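Local atomic coordinates of 3-dehydroquinate dehydratase (PDB entry 4H3D), a protein that catalyses the cis-dehydration of 3-dehydroquinate to 3-dehydroshikimate through a covalent imine intermediate with the enzyme, the third step of the chorismate pathway. Residues E60-V65 / T102-E107. Sequence-based numbering, arbitrary orientation.
Sequences ENIKEV and TTLNKE
Ile62 and Leu104 carry this helix-to-helix contact, and the two apolar side chains run past each other in opposite senses. Their closest atoms are the methyls Ile62 CD1 and Leu104 CD1, 3.7 Å apart, a plain van der Waals distance. With chi1 at -169°, CG1 of Ile62 leaves on the side facing the second helix, and its terminal CD1 reaches two residues there about one turn apart. Besides Leu104, it meets Glu107, the two side chains crossing at nearly a right angle, with Ile62 CD1 4.0 Å from Glu107 CB. Only the aliphatic base of Glu107 takes part here; its chain bends at chi2 (-72°), and the carboxylate OE1 forms a salt bridge with Lys66, on the next turn of the first helix. Val65 adds a looser touch, its CG1 lying 4.2 Å from Leu104 CD1, so this one leucine methyl meets side chains from both Ile62 and Val65. No hydrogen bond links 60-65 to 102-107; the close contacts across the 155 Å² buried between them are carbon to carbon. Beyond the pair, Ile108 touches both Ile62 and Val65, while Leu104 reaches inward to Phe83 of strand 81-84. At the start of the first helix, Asn61 acts as N-cap, its OD1 accepting from Glu64 N at 3.3 Å with an N-H...O angle of 152°. Helices 62-76 and 98-110 follow the neighbouring parallel strands 48-52 and 81-84, and their side-by-side packing belongs to the outer helical layer of the TIM barrel of type I dehydroquinases.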
ATOM      1  N   GLU B  60       0.993   2.696 -38.479  1.00 26.53           N
ATOM      2  CA  GLU B  60       0.175   2.201 -39.603  1.00 27.83           C
ATOM      3  C   GLU B  60       0.982   1.498 -40.703  1.00 28.69           C
ATOM      4  O   GLU B  60       0.406   0.904 -41.615  1.00 29.38           O
ATOM      5  CB  GLU B  60      -0.653   3.333 -40.196  1.00 30.32           C
ATOM      6  CG  GLU B  60      -1.728   3.836 -39.258  1.00 31.65           C
ATOM      7  CD  GLU B  60      -2.371   5.104 -39.762  1.00 40.74           C
ATOM      8  OE1 GLU B  60      -1.688   6.158 -39.798  1.00 43.04           O
ATOM      9  OE2 GLU B  60      -3.564   5.051 -40.091  1.00 45.28           O
ATOM     10  N   ASN B  61       2.307   1.557 -40.612  1.00 28.17           N
ATOM     11  CA  ASN B  61       3.168   0.879 -41.551  1.00 28.21           C
ATOM     12  C   ASN B  61       3.846  -0.309 -40.860  1.00 26.62           C
ATOM     13  O   ASN B  61       4.788  -0.142 -40.064  1.00 24.01           O
ATOM     14  CB  ASN B  61       4.183   1.834 -42.103  1.00 29.04           C
ATOM     15  CG  ASN B  61       4.893   1.276 -43.288  1.00 34.79           C
ATOM     16  OD1 ASN B  61       5.705   0.371 -43.163  1.00 31.95           O
ATOM     17  ND2 ASN B  61       4.580   1.810 -44.476  1.00 43.28           N
ATOM     18  N   ILE B  62       3.362  -1.504 -41.177  1.00 26.32           N
ATOM     19  CA  ILE B  62       3.817  -2.713 -40.507  1.00 26.85           C
ATOM     20  C   ILE B  62       5.328  -2.932 -40.641  1.00 25.70           C
ATOM     21  O   ILE B  62       5.973  -3.391 -39.709  1.00 24.44           O
ATOM     22  CB  ILE B  62       3.017  -3.961 -41.003  1.00 28.14           C
ATOM     23  CG1 ILE B  62       3.301  -5.164 -40.119  1.00 35.36           C
ATOM     24  CG2 ILE B  62       3.327  -4.266 -42.454  1.00 32.34           C
ATOM     25  CD1 ILE B  62       2.920  -4.949 -38.701  1.00 34.20           C
ATOM     26  N   LYS B  63       5.886  -2.579 -41.795  1.00 25.80           N
ATOM     27  CA  LYS B  63       7.309  -2.730 -42.017  1.00 27.86           C
ATOM     28  C   LYS B  63       8.140  -1.879 -41.040  1.00 26.96           C
ATOM     29  O   LYS B  63       9.168  -2.340 -40.530  1.00 25.74           O
ATOM     30  CB  LYS B  63       7.655  -2.390 -43.475  1.00 30.03           C
ATOM     31  CG  LYS B  63       9.109  -2.566 -43.822  1.00 35.14           C
ATOM     32  CD  LYS B  63       9.344  -2.368 -45.324  1.00 40.96           C
ATOM     33  CE  LYS B  63      10.783  -2.579 -45.668  1.00 44.49           C
ATOM     34  NZ  LYS B  63      11.068  -2.329 -47.101  1.00 52.75           N
ATOM     35  N   GLU B  64       7.709  -0.641 -40.801  1.00 26.17           N
ATOM     36  CA  GLU B  64       8.431   0.258 -39.874  1.00 26.64           C
ATOM     37  C   GLU B  64       8.247  -0.199 -38.427  1.00 24.56           C
ATOM     38  O   GLU B  64       9.176  -0.098 -37.605  1.00 25.39           O
ATOM     39  CB  GLU B  64       8.017   1.728 -40.096  1.00 27.39           C
ATOM     40  CG  GLU B  64       8.545   2.277 -41.458  1.00 31.14           C
ATOM     41  CD  GLU B  64       7.946   3.627 -41.892  1.00 34.92           C
ATOM     42  OE1 GLU B  64       8.645   4.387 -42.587  1.00 46.81           O
ATOM     43  OE2 GLU B  64       6.782   3.918 -41.578  1.00 39.86           O
ATOM     44  N   VAL B  65       7.075  -0.746 -38.117  1.00 23.45           N
ATOM     45  CA  VAL B  65       6.831  -1.300 -36.789  1.00 22.16           C
ATOM     46  C   VAL B  65       7.792  -2.480 -36.557  1.00 23.86           C
ATOM     47  O   VAL B  65       8.391  -2.606 -35.478  1.00 22.58           O
ATOM     48  CB  VAL B  65       5.389  -1.818 -36.610  1.00 20.57           C
ATOM     49  CG1 VAL B  65       5.261  -2.599 -35.265  1.00 22.41           C
ATOM     50  CG2 VAL B  65       4.360  -0.662 -36.696  1.00 18.88           C
ATOM     51  N   THR B 102      -6.311  -6.056 -35.942  1.00 23.20           N
ATOM     52  CA  THR B 102      -6.175  -7.503 -36.038  1.00 24.25           C
ATOM     53  C   THR B 102      -4.888  -7.882 -36.775  1.00 22.86           C
ATOM     54  O   THR B 102      -4.100  -8.676 -36.273  1.00 23.33           O
ATOM     55  CB  THR B 102      -7.395  -8.107 -36.754  1.00 24.90           C
ATOM     56  OG1 THR B 102      -8.584  -7.742 -36.030  1.00 28.56           O
ATOM     57  CG2 THR B 102      -7.293  -9.629 -36.845  1.00 25.83           C
ATOM     58  N   THR B 103      -4.674  -7.282 -37.935  1.00 23.00           N
ATOM     59  CA  THR B 103      -3.476  -7.536 -38.746  1.00 25.35           C
ATOM     60  C   THR B 103      -2.196  -7.195 -37.995  1.00 24.02           C
ATOM     61  O   THR B 103      -1.247  -7.981 -37.989  1.00 24.86           O
ATOM     62  CB  THR B 103      -3.508  -6.723 -40.067  1.00 27.00           C
ATOM     63  OG1 THR B 103      -4.664  -7.089 -40.816  1.00 30.63           O
ATOM     64  CG2 THR B 103      -2.254  -6.999 -40.910  1.00 28.57           C
ATOM     65  N   LEU B 104      -2.157  -6.020 -37.376  1.00 22.85           N
ATOM     66  CA  LEU B 104      -0.974  -5.608 -36.613  1.00 22.20           C
ATOM     67  C   LEU B 104      -0.611  -6.650 -35.548  1.00 22.96           C
ATOM     68  O   LEU B 104       0.525  -7.127 -35.482  1.00 21.43           O
ATOM     69  CB  LEU B 104      -1.220  -4.260 -35.951  1.00 22.75           C
ATOM     70  CG  LEU B 104      -0.119  -3.670 -35.070  1.00 20.69           C
ATOM     71  CD1 LEU B 104       1.174  -3.418 -35.863  1.00 20.02           C
ATOM     72  CD2 LEU B 104      -0.616  -2.392 -34.441  1.00 18.88           C
ATOM     73  N   ASN B 105      -1.574  -7.004 -34.702  1.00 22.72           N
ATOM     74  CA  ASN B 105      -1.296  -7.975 -33.656  1.00 22.05           C
ATOM     75  C   ASN B 105      -0.902  -9.360 -34.170  1.00 22.17           C
ATOM     76  O   ASN B 105      -0.047 -10.023 -33.587  1.00 21.25           O
ATOM     77  CB  ASN B 105      -2.469  -8.070 -32.709  1.00 22.48           C
ATOM     78  CG  ASN B 105      -2.493  -6.937 -31.723  1.00 24.43           C
ATOM     79  OD1 ASN B 105      -1.567  -6.781 -30.930  1.00 21.51           O
ATOM     80  ND2 ASN B 105      -3.557  -6.137 -31.756  1.00 21.35           N
ATOM     81  N   LYS B 106      -1.535  -9.802 -35.246  1.00 22.00           N
ATOM     82  CA  LYS B 106      -1.210 -11.099 -35.816  1.00 23.53           C
ATOM     83  C   LYS B 106       0.181 -11.085 -36.424  1.00 24.64           C
ATOM     84  O   LYS B 106       0.976 -11.972 -36.177  1.00 24.92           O
ATOM     85  CB  LYS B 106      -2.257 -11.496 -36.854  1.00 23.06           C
ATOM     86  CG  LYS B 106      -3.608 -11.835 -36.230  1.00 25.74           C
ATOM     87  CD  LYS B 106      -4.619 -12.311 -37.271  1.00 31.20           C
ATOM     88  CE  LYS B 106      -4.299 -13.682 -37.825  1.00 35.24           C
ATOM     89  NZ  LYS B 106      -5.163 -13.996 -39.019  1.00 38.89           N
ATOM     90  N   GLU B 107       0.479 -10.058 -37.206  1.00 24.12           N
ATOM     91  CA  GLU B 107       1.772  -9.968 -37.857  1.00 27.70           C
ATOM     92  C   GLU B 107       2.901  -9.868 -36.862  1.00 26.70           C
ATOM     93  O   GLU B 107       3.964 -10.469 -37.061  1.00 25.33           O
ATOM     94  CB  GLU B 107       1.818  -8.763 -38.804  1.00 29.82           C
ATOM     95  CG  GLU B 107       1.088  -8.988 -40.091  1.00 37.46           C
ATOM     96  CD  GLU B 107       1.827  -9.942 -41.007  1.00 47.72           C
ATOM     97  OE1 GLU B 107       3.083  -9.876 -41.067  1.00 50.82           O
ATOM     98  OE2 GLU B 107       1.153 -10.752 -41.673  1.00 56.62           O
TER